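Local coordinates for enterobactin synthetase component F-related protein (Vibrio cholerae serotype O1, PDB 4OXI) that probably activates glycine with ATP as an adenylation-domain ligase, here holding glycyl-adenosine-5'-phosphate, in a lipopolysaccharide modification pathway that gives resistance to antimicrobial peptides, at residues 355-360 with 369-374; 382-387 with 460-465; 415-420 with 452-457. One frame throughout, in Å; residues are numbered along the deposited sequence.

Interaction 1: residues 355-360 with 369-374. With GAP (glycyl-adenosine-5'-phosphate), chain B.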
loop_
_atom_site.group_PDB
_atom_site.type_symbol
_atom_site.label_atom_id
_atom_site.label_comp_id
_atom_site.label_asym_id
_atom_site.label_seq_id
_atom_site.Cartn_x
_atom_site.Cartn_y
_atom_site.Cartn_z
ATOM N N PRO A 355 13.381 -0.912 -19.157
ATOM C CA PRO A 355 13.528 -1.741 -17.948
ATOM C C PRO A 355 12.232 -2.064 -17.169
ATOM O O PRO A 355 11.342 -1.221 -17.025
ATOM C CB PRO A 355 14.476 -0.913 -17.074
ATOM C CG PRO A 355 15.355 -0.185 -18.066
ATOM C CD PRO A 355 14.452 0.109 -19.257
ATOM N N VAL A 356 12.153 -3.300 -16.683
ATOM C CA VAL A 356 11.056 -3.771 -15.857
ATOM C C VAL A 356 11.695 -4.254 -14.562
ATOM O O VAL A 356 12.676 -4.981 -14.604
ATOM C CB VAL A 356 10.326 -4.935 -16.546
ATOM C CG1 VAL A 356 9.349 -5.590 -15.608
ATOM C CG2 VAL A 356 9.608 -4.443 -17.812
ATOM N N ILE A 357 11.164 -3.833 -13.415
ATOM C CA ILE A 357 11.787 -4.138 -12.129
ATOM C C ILE A 357 10.807 -4.889 -11.234
ATOM O O ILE A 357 9.698 -4.406 -10.997
ATOM C CB ILE A 357 12.200 -2.847 -11.389
ATOM C CG1 ILE A 357 13.031 -1.926 -12.286
ATOM C CG2 ILE A 357 12.944 -3.167 -10.094
ATOM C CD1 ILE A 357 14.263 -2.585 -12.849
ATOM N N ASN A 358 11.198 -6.064 -10.744
ATOM C CA ASN A 358 10.365 -6.811 -9.794
ATOM C C ASN A 358 10.700 -6.298 -8.407
ATOM O O ASN A 358 11.873 -6.243 -8.053
ATOM C CB ASN A 358 10.650 -8.324 -9.885
ATOM C CG ASN A 358 9.613 -9.177 -9.144
ATOM O OD1 ASN A 358 8.550 -8.689 -8.748
ATOM N ND2 ASN A 358 9.911 -10.468 -8.986
ATOM N N LEU A 359 9.698 -5.890 -7.631
ATOM C CA LEU A 359 9.948 -5.438 -6.260
ATOM C C LEU A 359 9.232 -6.371 -5.305
ATOM O O LEU A 359 8.101 -6.770 -5.582
ATOM C CB LEU A 359 9.409 -4.026 -6.031
ATOM C CG LEU A 359 10.024 -2.819 -6.721
ATOM C CD1 LEU A 359 9.308 -1.499 -6.314
ATOM C CD2 LEU A 359 11.468 -2.756 -6.365
ATOM N N TYR A 360 9.869 -6.704 -4.180
ATOM C CA TYR A 360 9.237 -7.553 -3.174
ATOM C C TYR A 360 9.328 -6.949 -1.775
ATOM O O TYR A 360 10.356 -6.391 -1.391
ATOM C CB TYR A 360 9.824 -8.991 -3.158
ATOM C CG TYR A 360 9.611 -9.677 -1.822
ATOM C CD1 TYR A 360 8.481 -10.463 -1.589
ATOM C CD2 TYR A 360 10.512 -9.505 -0.773
ATOM C CE1 TYR A 360 8.266 -11.060 -0.346
ATOM C CE2 TYR A 360 10.297 -10.082 0.470
ATOM C CZ TYR A 360 9.181 -10.866 0.673
ATOM O OH TYR A 360 8.978 -11.449 1.912
ATOM N N VAL A 369 11.500 -4.556 -0.017
ATOM C CA VAL A 369 12.808 -4.718 0.612
ATOM C C VAL A 369 13.833 -5.353 -0.332
ATOM O O VAL A 369 15.041 -5.245 -0.111
ATOM C CB VAL A 369 12.706 -5.505 1.953
ATOM C CG1 VAL A 369 12.330 -6.943 1.704
ATOM C CG2 VAL A 369 14.002 -5.417 2.740
ATOM N N THR A 370 13.360 -6.007 -1.390
ATOM C CA THR A 370 14.261 -6.485 -2.425
ATOM C C THR A 370 13.769 -6.068 -3.793
ATOM O O THR A 370 12.611 -5.653 -3.958
ATOM C CB THR A 370 14.382 -8.017 -2.444
ATOM O OG1 THR A 370 13.174 -8.574 -2.981
ATOM C CG2 THR A 370 14.648 -8.579 -1.036
ATOM N N TYR A 371 14.645 -6.216 -4.778
ATOM C CA TYR A 371 14.337 -5.856 -6.155
ATOM C C TYR A 371 15.161 -6.728 -7.092
ATOM O O TYR A 371 16.218 -7.245 -6.715
ATOM C CB TYR A 371 14.701 -4.400 -6.419
ATOM C CG TYR A 371 16.189 -4.207 -6.611
ATOM C CD1 TYR A 371 16.735 -4.063 -7.882
ATOM C CD2 TYR A 371 17.053 -4.179 -5.519
ATOM C CE1 TYR A 371 18.099 -3.897 -8.063
ATOM C CE2 TYR A 371 18.423 -4.015 -5.693
ATOM C CZ TYR A 371 18.935 -3.871 -6.968
ATOM O OH TYR A 371 20.283 -3.699 -7.153
ATOM N N HIS A 372 14.691 -6.857 -8.322
ATOM C CA HIS A 372 15.413 -7.592 -9.328
ATOM C C HIS A 372 15.084 -7.041 -10.706
ATOM O O HIS A 372 13.914 -6.999 -11.080
ATOM C CB HIS A 372 15.003 -9.053 -9.289
ATOM C CG HIS A 372 15.800 -9.912 -10.215
ATOM N ND1 HIS A 372 17.129 -10.205 -9.991
ATOM C CD2 HIS A 372 15.463 -10.533 -11.372
ATOM C CE1 HIS A 372 17.573 -10.975 -10.971
ATOM N NE2 HIS A 372 16.584 -11.186 -11.820
ATOM N N ARG A 373 16.091 -6.626 -11.473
ATOM C CA ARG A 373 15.828 -6.214 -12.856
ATOM C C ARG A 373 15.495 -7.427 -13.715
ATOM O O ARG A 373 16.266 -8.392 -13.776
ATOM C CB ARG A 373 17.012 -5.475 -13.471
ATOM C CG ARG A 373 17.360 -4.191 -12.774
ATOM C CD ARG A 373 18.426 -3.396 -13.543
ATOM N NE ARG A 373 18.908 -2.295 -12.713
ATOM C CZ ARG A 373 19.755 -2.448 -11.695
ATOM N NH1 ARG A 373 20.131 -1.390 -10.981
ATOM N NH2 ARG A 373 20.225 -3.659 -11.385
ATOM N N PHE A 374 14.344 -7.375 -14.375
ATOM C CA PHE A 374 13.924 -8.449 -15.245
ATOM C C PHE A 374 14.957 -8.645 -16.361
ATOM O O PHE A 374 15.338 -7.688 -17.040
ATOM C CB PHE A 374 12.567 -8.116 -15.846
ATOM C CG PHE A 374 12.126 -9.068 -16.903
ATOM C CD1 PHE A 374 11.824 -10.380 -16.588
ATOM C CD2 PHE A 374 12.006 -8.651 -18.224
ATOM C CE1 PHE A 374 11.401 -11.270 -17.577
ATOM C CE2 PHE A 374 11.587 -9.526 -19.219
ATOM C CZ PHE A 374 11.279 -10.836 -18.896
HETATM N N GAP B . 4.262 -3.644 0.076
HETATM C CA GAP B . 3.911 -4.325 -1.205
HETATM C C GAP B . 2.874 -5.382 -0.881
HETATM O O GAP B . 2.364 -6.087 -1.732
HETATM P PA GAP B . 1.407 -6.518 1.148
HETATM O O1A GAP B . 1.725 -6.486 2.623
HETATM O O2A GAP B . 0.021 -6.149 0.646
HETATM O O3A GAP B . 2.507 -5.539 0.515
HETATM C "C5'" GAP B . 2.998 -8.602 1.112
HETATM O "O5'" GAP B . 1.797 -7.992 0.637
HETATM C "C4'" GAP B . 3.097 -10.000 0.535
HETATM O "O4'" GAP B . 2.908 -9.943 -0.881
HETATM C "C3'" GAP B . 4.473 -10.611 0.685
HETATM O "O3'" GAP B . 4.634 -11.210 1.970
HETATM C "C2'" GAP B . 4.498 -11.615 -0.455
HETATM O "O2'" GAP B . 3.728 -12.759 -0.121
HETATM C "C1'" GAP B . 3.678 -10.952 -1.531
HETATM N N9 GAP B . 4.583 -10.303 -2.506
HETATM C C8 GAP B . 4.930 -9.002 -2.508
HETATM N N7 GAP B . 5.760 -8.719 -3.543
HETATM C C5 GAP B . 5.963 -9.871 -4.217
HETATM C C6 GAP B . 6.749 -10.280 -5.400
HETATM N N6 GAP B . 7.479 -9.370 -6.100
HETATM N N1 GAP B . 6.691 -11.583 -5.764
HETATM C C2 GAP B . 5.957 -12.493 -5.083
HETATM N N3 GAP B . 5.221 -12.182 -3.997
HETATM C C4 GAP B . 5.183 -10.911 -3.530
HETATM O O HOH W 1 14.377 -4.992 -17.430
#
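Tyr-360 O takes two backbone N-H groups from the partner strand. Val-369 N lies 2.6 Å from Tyr-360 O and Thr-370 N lies 3.0 Å from the same oxygen. This is a classic beta bulge, with Val-369 and Thr-370 both facing Tyr-360. Tyr-360 N returns a nearly straight bond to Thr-370 O. Further along, Asn-358 and His-372 form a hydrogen-bonded pair, and Phe-374 N reaches Val-356 O at 2.9 Å. A water then bridges Val-356 N and Phe-374 O.

The adenine amino group N6 of the ligand gives one bond to Leu-359 O at 2.7 Å and another to Asn-358 OD1 at 2.9 Å. Asn-358 CG is anti to the backbone N (chi1 -168°), which brings OD1 to the amino group. Its ND2 is held by Pro-384 O. The Tyr-360 ring sets its edge against adenine C5, and Thr-370 OG1, hydrogen-bonded to Ile-385 O, also lies at that ring's edge, 3.4 Å from Tyr-360 CB. The phenol OH is bound by Asp-452.

On the face of Ile-357 and Leu-359, Leu-359 CD2 touches Tyr-371 CB at 3.6 Å. Ile-357 CD1 packs alongside Arg-373 CG at 3.5 Å. The contact is an antiparallel beta hairpin whose first strand forms part of the adenine pocket of this AMP-binding enzyme.

Interaction 2: residues 382-387 with 460-465. With GAP (glycyl-adenosine-5'-phosphate), chain B.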
loop_
_atom_site.group_PDB
_atom_site.type_symbol
_atom_site.label_atom_id
_atom_site.label_comp_id
_atom_site.label_asym_id
_atom_site.label_seq_id
_atom_site.Cartn_x
_atom_site.Cartn_y
_atom_site.Cartn_z
ATOM N N SER A 382 9.677 -17.849 -13.707
ATOM C CA SER A 382 9.257 -16.694 -12.913
ATOM C C SER A 382 10.417 -15.725 -12.768
ATOM O O SER A 382 11.580 -16.097 -12.948
ATOM C CB SER A 382 8.822 -17.137 -11.524
ATOM O OG SER A 382 9.918 -17.751 -10.867
ATOM N N VAL A 383 10.099 -14.482 -12.440
ATOM C CA VAL A 383 11.117 -13.476 -12.189
ATOM C C VAL A 383 11.491 -13.553 -10.720
ATOM O O VAL A 383 10.614 -13.537 -9.849
ATOM C CB VAL A 383 10.593 -12.078 -12.534
ATOM C CG1 VAL A 383 11.660 -11.020 -12.301
ATOM C CG2 VAL A 383 10.099 -12.040 -13.975
ATOM N N PRO A 384 12.792 -13.671 -10.432
ATOM C CA PRO A 384 13.280 -13.664 -9.044
ATOM C C PRO A 384 12.843 -12.392 -8.312
ATOM O O PRO A 384 12.635 -11.371 -8.966
ATOM C CB PRO A 384 14.803 -13.643 -9.207
ATOM C CG PRO A 384 15.056 -14.242 -10.594
ATOM C CD PRO A 384 13.865 -13.875 -11.426
ATOM N N ILE A 385 12.714 -12.445 -6.988
ATOM C CA ILE A 385 12.479 -11.223 -6.213
ATOM C C ILE A 385 13.814 -10.534 -5.917
ATOM O O ILE A 385 13.853 -9.386 -5.469
ATOM C CB ILE A 385 11.693 -11.484 -4.909
ATOM C CG1 ILE A 385 12.338 -12.590 -4.072
ATOM C CG2 ILE A 385 10.254 -11.872 -5.221
ATOM C CD1 ILE A 385 11.740 -12.683 -2.632
ATOM N N GLY A 386 14.912 -11.244 -6.162
ATOM C CA GLY A 386 16.210 -10.590 -6.261
ATOM C C GLY A 386 17.011 -10.547 -4.982
ATOM O O GLY A 386 17.166 -11.559 -4.286
ATOM N N ARG A 387 17.532 -9.369 -4.675
ATOM C CA ARG A 387 18.296 -9.182 -3.452
ATOM C C ARG A 387 17.939 -7.858 -2.803
ATOM O O ARG A 387 17.311 -6.997 -3.429
ATOM C CB ARG A 387 19.799 -9.248 -3.742
ATOM C CG ARG A 387 20.221 -8.439 -4.958
ATOM C CD ARG A 387 21.765 -8.343 -5.085
ATOM N NE ARG A 387 22.385 -9.659 -5.211
ATOM C CZ ARG A 387 23.352 -10.102 -4.413
ATOM N NH1 ARG A 387 23.857 -11.322 -4.584
ATOM N NH2 ARG A 387 23.817 -9.320 -3.444
ATOM N N VAL A 460 20.342 -14.996 -6.188
ATOM C CA VAL A 460 19.126 -14.225 -5.944
ATOM C C VAL A 460 18.029 -15.077 -5.302
ATOM O O VAL A 460 18.117 -16.304 -5.270
ATOM C CB VAL A 460 18.592 -13.582 -7.244
ATOM C CG1 VAL A 460 19.627 -12.625 -7.821
ATOM C CG2 VAL A 460 18.266 -14.647 -8.258
ATOM N N LEU A 461 16.998 -14.423 -4.785
ATOM C CA LEU A 461 15.903 -15.138 -4.152
ATOM C C LEU A 461 14.798 -15.406 -5.157
ATOM O O LEU A 461 14.486 -14.559 -5.991
ATOM C CB LEU A 461 15.363 -14.328 -2.974
ATOM C CG LEU A 461 16.294 -14.236 -1.771
ATOM C CD1 LEU A 461 15.743 -13.270 -0.733
ATOM C CD2 LEU A 461 16.463 -15.619 -1.166
ATOM N N ILE A 462 14.218 -16.597 -5.092
ATOM C CA ILE A 462 13.041 -16.924 -5.888
ATOM C C ILE A 462 11.883 -17.159 -4.920
ATOM O O ILE A 462 12.036 -17.910 -3.962
ATOM C CB ILE A 462 13.250 -18.218 -6.686
ATOM C CG1 ILE A 462 14.554 -18.156 -7.489
ATOM C CG2 ILE A 462 12.041 -18.506 -7.568
ATOM C CD1 ILE A 462 14.570 -17.079 -8.502
ATOM N N HIS A 463 10.734 -16.533 -5.168
ATOM C CA HIS A 463 9.601 -16.666 -4.254
ATOM C C HIS A 463 8.828 -17.904 -4.631
ATOM O O HIS A 463 8.400 -18.024 -5.769
ATOM C CB HIS A 463 8.681 -15.440 -4.331
ATOM C CG HIS A 463 7.526 -15.484 -3.377
ATOM N ND1 HIS A 463 6.354 -16.156 -3.654
ATOM C CD2 HIS A 463 7.360 -14.934 -2.147
ATOM C CE1 HIS A 463 5.517 -16.020 -2.638
ATOM N NE2 HIS A 463 6.103 -15.287 -1.710
ATOM N N LEU A 464 8.641 -18.814 -3.673
ATOM C CA LEU A 464 8.027 -20.120 -3.942
ATOM C C LEU A 464 6.569 -20.237 -3.475
ATOM O O LEU A 464 5.814 -21.079 -3.968
ATOM C CB LEU A 464 8.866 -21.233 -3.310
ATOM C CG LEU A 464 10.300 -21.333 -3.835
ATOM C CD1 LEU A 464 11.125 -22.334 -3.044
ATOM C CD2 LEU A 464 10.320 -21.689 -5.318
ATOM N N GLY A 465 6.168 -19.389 -2.535
ATOM C CA GLY A 465 4.835 -19.471 -1.968
ATOM C C GLY A 465 4.858 -19.092 -0.504
ATOM O O GLY A 465 5.781 -18.413 -0.045
HETATM N N GAP B . 4.262 -3.644 0.076
HETATM C CA GAP B . 3.911 -4.325 -1.205
HETATM C C GAP B . 2.874 -5.382 -0.881
HETATM O O GAP B . 2.364 -6.087 -1.732
HETATM P PA GAP B . 1.407 -6.518 1.148
HETATM O O1A GAP B . 1.725 -6.486 2.623
HETATM O O2A GAP B . 0.021 -6.149 0.646
HETATM O O3A GAP B . 2.507 -5.539 0.515
HETATM C "C5'" GAP B . 2.998 -8.602 1.112
HETATM O "O5'" GAP B . 1.797 -7.992 0.637
HETATM C "C4'" GAP B . 3.097 -10.000 0.535
HETATM O "O4'" GAP B . 2.908 -9.943 -0.881
HETATM C "C3'" GAP B . 4.473 -10.611 0.685
HETATM O "O3'" GAP B . 4.634 -11.210 1.970
HETATM C "C2'" GAP B . 4.498 -11.615 -0.455
HETATM O "O2'" GAP B . 3.728 -12.759 -0.121
HETATM C "C1'" GAP B . 3.678 -10.952 -1.531
HETATM N N9 GAP B . 4.583 -10.303 -2.506
HETATM C C8 GAP B . 4.930 -9.002 -2.508
HETATM N N7 GAP B . 5.760 -8.719 -3.543
HETATM C C5 GAP B . 5.963 -9.871 -4.217
HETATM C C6 GAP B . 6.749 -10.280 -5.400
HETATM N N6 GAP B . 7.479 -9.370 -6.100
HETATM N N1 GAP B . 6.691 -11.583 -5.764
HETATM C C2 GAP B . 5.957 -12.493 -5.083
HETATM N N3 GAP B . 5.221 -12.182 -3.997
HETATM C C4 GAP B . 5.183 -10.911 -3.530
HETATM O O HOH W 2 10.233 -14.921 -7.542
#
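The wall of the adenine pocket includes Ile-385 and His-463, one from each side of this contact. Ile-385 CG2 reaches adenine N1 at 3.6 Å. It also touches His-463 CB. The imidazole of His-463 lies with one face against the purine, and adenine N3 stands 3.9 Å above the ring plane, over its centre. With chi1 near 180° (-178°), the side chain of His-463 reaches out from the strand and lays the ring on the base. Its NE2 is bound by Asp-452, which helps fix the ring's rotation.

The backbones meet at a classic beta bulge, where Ile-385 and Gly-386 both face Leu-461. Leu-461 O accepts from Ile-385 N at 2.9 Å and, weakly, from Gly-386 N. Leu-461 N closes the bridge to Gly-386 O at 2.9 Å. The bulge ties the loop that follows the 370-373 strand to the 460-466 strand of the antiparallel sheet. One water extends the link, donating a hydrogen bond to Val-383 O and accepting one from His-463 N.

Pro-384 CB packs on the strand, 3.5 Å from Ile-462 CD1, with the two side chains side by side. Val-460 CG2 meets Pro-384 CB at 3.7 Å. Ile-385 CG1 touches Leu-461 CB at 3.7 Å, where the two side chains cross at a slant.

Interaction 3: residues 415-420 with 452-457. With GAP (glycyl-adenosine-5'-phosphate), chain B.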
loop_
_atom_site.group_PDB
_atom_site.type_symbol
_atom_site.label_atom_id
_atom_site.label_comp_id
_atom_site.label_asym_id
_atom_site.label_seq_id
_atom_site.Cartn_x
_atom_site.Cartn_y
_atom_site.Cartn_z
ATOM N N GLY A 415 13.751 -22.028 2.449
ATOM C CA GLY A 415 13.033 -21.835 3.698
ATOM C C GLY A 415 12.279 -20.516 3.771
ATOM O O GLY A 415 12.049 -19.851 2.752
ATOM N N GLU A 416 11.882 -20.136 4.980
ATOM C CA GLU A 416 11.122 -18.917 5.172
ATOM C C GLU A 416 12.041 -17.704 5.228
ATOM O O GLU A 416 13.065 -17.728 5.904
ATOM C CB GLU A 416 10.281 -18.998 6.445
ATOM C CG GLU A 416 9.658 -17.665 6.821
ATOM C CD GLU A 416 8.662 -17.775 7.946
ATOM O OE1 GLU A 416 8.544 -18.872 8.529
ATOM O OE2 GLU A 416 7.988 -16.762 8.239
ATOM N N LEU A 417 11.663 -16.648 4.519
ATOM C CA LEU A 417 12.436 -15.411 4.479
ATOM C C LEU A 417 12.205 -14.582 5.734
ATOM O O LEU A 417 11.058 -14.383 6.144
ATOM C CB LEU A 417 12.037 -14.595 3.248
ATOM C CG LEU A 417 12.875 -13.367 2.908
ATOM C CD1 LEU A 417 14.298 -13.790 2.668
ATOM C CD2 LEU A 417 12.319 -12.656 1.669
ATOM N N LEU A 418 13.293 -14.098 6.337
ATOM C CA LEU A 418 13.210 -13.249 7.512
ATOM C C LEU A 418 13.727 -11.869 7.139
ATOM O O LEU A 418 14.690 -11.747 6.384
ATOM C CB LEU A 418 14.064 -13.808 8.650
ATOM C CG LEU A 418 13.764 -15.218 9.151
ATOM C CD1 LEU A 418 14.678 -15.570 10.309
ATOM C CD2 LEU A 418 12.323 -15.320 9.576
ATOM N N LEU A 419 13.088 -10.827 7.668
ATOM C CA LEU A 419 13.454 -9.463 7.312
ATOM C C LEU A 419 13.945 -8.711 8.544
ATOM O O LEU A 419 13.478 -8.953 9.665
ATOM C CB LEU A 419 12.248 -8.738 6.699
ATOM C CG LEU A 419 11.549 -9.505 5.576
ATOM C CD1 LEU A 419 10.281 -8.790 5.170
ATOM C CD2 LEU A 419 12.471 -9.661 4.375
ATOM N N SER A 420 14.879 -7.794 8.339
ATOM C CA SER A 420 15.321 -6.922 9.416
ATOM C C SER A 420 15.858 -5.634 8.819
ATOM O O SER A 420 15.917 -5.485 7.600
ATOM C CB SER A 420 16.423 -7.596 10.225
ATOM O OG SER A 420 17.559 -7.804 9.403
ATOM N N ASP A 452 6.884 -15.889 3.869
ATOM C CA ASP A 452 7.177 -16.219 2.477
ATOM C C ASP A 452 8.259 -17.296 2.397
ATOM O O ASP A 452 9.295 -17.217 3.074
ATOM C CB ASP A 452 7.628 -14.972 1.707
ATOM C CG ASP A 452 6.532 -13.920 1.593
ATOM O OD1 ASP A 452 5.449 -14.260 1.072
ATOM O OD2 ASP A 452 6.745 -12.763 2.034
ATOM N N ILE A 453 8.012 -18.301 1.566
ATOM C CA ILE A 453 8.957 -19.395 1.360
ATOM C C ILE A 453 9.800 -19.077 0.125
ATOM O O ILE A 453 9.244 -18.834 -0.952
ATOM C CB ILE A 453 8.207 -20.736 1.150
ATOM C CG1 ILE A 453 7.348 -21.049 2.381
ATOM C CG2 ILE A 453 9.185 -21.875 0.838
ATOM C CD1 ILE A 453 8.130 -20.994 3.694
ATOM N N VAL A 454 11.126 -19.053 0.278
ATOM C CA VAL A 454 12.003 -18.706 -0.838
ATOM C C VAL A 454 13.122 -19.715 -1.045
ATOM O O VAL A 454 13.402 -20.546 -0.176
ATOM C CB VAL A 454 12.655 -17.333 -0.632
ATOM C CG1 VAL A 454 11.592 -16.263 -0.423
ATOM C CG2 VAL A 454 13.602 -17.382 0.554
ATOM N N THR A 455 13.765 -19.633 -2.207
ATOM C CA THR A 455 15.014 -20.355 -2.429
ATOM C C THR A 455 16.103 -19.405 -2.948
ATOM O O THR A 455 15.809 -18.461 -3.682
ATOM C CB THR A 455 14.830 -21.551 -3.396
ATOM O OG1 THR A 455 16.066 -22.264 -3.511
ATOM C CG2 THR A 455 14.424 -21.073 -4.758
ATOM N N LYS A 456 17.349 -19.629 -2.541
ATOM C CA LYS A 456 18.458 -18.847 -3.078
ATOM C C LYS A 456 19.064 -19.569 -4.276
ATOM O O LYS A 456 19.584 -20.678 -4.149
ATOM C CB LYS A 456 19.530 -18.598 -2.025
ATOM C CG LYS A 456 20.637 -17.681 -2.512
ATOM C CD LYS A 456 21.617 -17.365 -1.410
ATOM C CE LYS A 456 22.755 -16.480 -1.904
ATOM N NZ LYS A 456 23.787 -16.289 -0.835
ATOM N N SER A 457 18.984 -18.947 -5.443
ATOM C CA SER A 457 19.451 -19.588 -6.660
ATOM C C SER A 457 20.232 -18.591 -7.491
ATOM O O SER A 457 19.745 -17.492 -7.756
ATOM C CB SER A 457 18.272 -20.120 -7.463
ATOM O OG SER A 457 18.726 -20.728 -8.659
HETATM N N GAP B . 4.262 -3.644 0.076
HETATM C CA GAP B . 3.911 -4.325 -1.205
HETATM C C GAP B . 2.874 -5.382 -0.881
HETATM O O GAP B . 2.364 -6.087 -1.732
HETATM P PA GAP B . 1.407 -6.518 1.148
HETATM O O1A GAP B . 1.725 -6.486 2.623
HETATM O O2A GAP B . 0.021 -6.149 0.646
HETATM O O3A GAP B . 2.507 -5.539 0.515
HETATM C "C5'" GAP B . 2.998 -8.602 1.112
HETATM O "O5'" GAP B . 1.797 -7.992 0.637
HETATM C "C4'" GAP B . 3.097 -10.000 0.535
HETATM O "O4'" GAP B . 2.908 -9.943 -0.881
HETATM C "C3'" GAP B . 4.473 -10.611 0.685
HETATM O "O3'" GAP B . 4.634 -11.210 1.970
HETATM C "C2'" GAP B . 4.498 -11.615 -0.455
HETATM O "O2'" GAP B . 3.728 -12.759 -0.121
HETATM C "C1'" GAP B . 3.678 -10.952 -1.531
HETATM N N9 GAP B . 4.583 -10.303 -2.506
HETATM C C8 GAP B . 4.930 -9.002 -2.508
HETATM N N7 GAP B . 5.760 -8.719 -3.543
HETATM C C5 GAP B . 5.963 -9.871 -4.217
HETATM C C6 GAP B . 6.749 -10.280 -5.400
HETATM N N6 GAP B . 7.479 -9.370 -6.100
HETATM N N1 GAP B . 6.691 -11.583 -5.764
HETATM C C2 GAP B . 5.957 -12.493 -5.083
HETATM N N3 GAP B . 5.221 -12.182 -3.997
HETATM C C4 GAP B . 5.183 -10.911 -3.530
#
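Glu-416 and Ile-453 face each other as a non-hydrogen-bonded antiparallel pair. Ile-453 CD1 lies 3.9 Å from Glu-416 CA and almost as near its CB. On the Gly-415 side, the pair of Gly-415 and Val-454 is hydrogen-bonded in both directions. Val-454 N gives to Gly-415 O at 2.8 Å, and Gly-415 N gives to Val-454 O at 3.0 Å. On the other side, Leu-417 N gives to Asp-452 O at 2.8 Å with an N-H...O angle of 167°. That carbonyl also receives a CA-H...O contact from Glu-416 CA.

Asp-452 can be followed outward from this bond. Its CB leaves the strand, and CG sits beside the backbone N (chi1 -65°), which sends the carboxylate to the ribose of the ligand. CG lies near both ribose hydroxyls. Asp-452 OD1 accepts from ligand O2' at 2.6 Å, and Asp-452 OD2 accepts from ligand O3' at 2.6 Å. One carboxylate thus grips the ribose diol with both oxygens. OD1 also forms a salt bridge with Arg-466. Together with His-463 and Tyr-360, this partner holds the carboxylate in position. The arginine probably also stabilises its negative charge.

Away from the ligand, Leu-417 CB rests on Val-454 CG1 at 4.1 Å. Val-454 CG2 packs against Gly-415 O at 3.7 Å. On the other face, Glu-416 extends beyond CG, and its OE2 makes a salt bridge with Arg-467 and a hydrogen bond with Gly-451 N. The two short strand segments run at 101° to each other, so their ladder is brief. The pairing belongs to the antiparallel sheet of this adenylation domain, and it carries the aspartate that binds the ribose hydroxyls of the adenylate.

Overall arrangement
Interaction 1 comes first along the chain, and interaction 3 is nested inside the loop closed by interaction 2. Centres of 1 and 2 lie about 9 Å apart, as do those of 2 and 3, while 1 and 3 are about 16 Å apart. Interaction 1 sits in the mixed five-stranded sheet. Interaction 3 lies in the antiparallel sheet, where strands 445-457 and 460-466 are neighbours. Interaction 2 joins the two, since its loop runs from strand 370-373 to 387-388 and docks on strand 460-466. All three touch the glycyl-adenylate. Together they place adenine and ribose contacts from both sheets around one ligand.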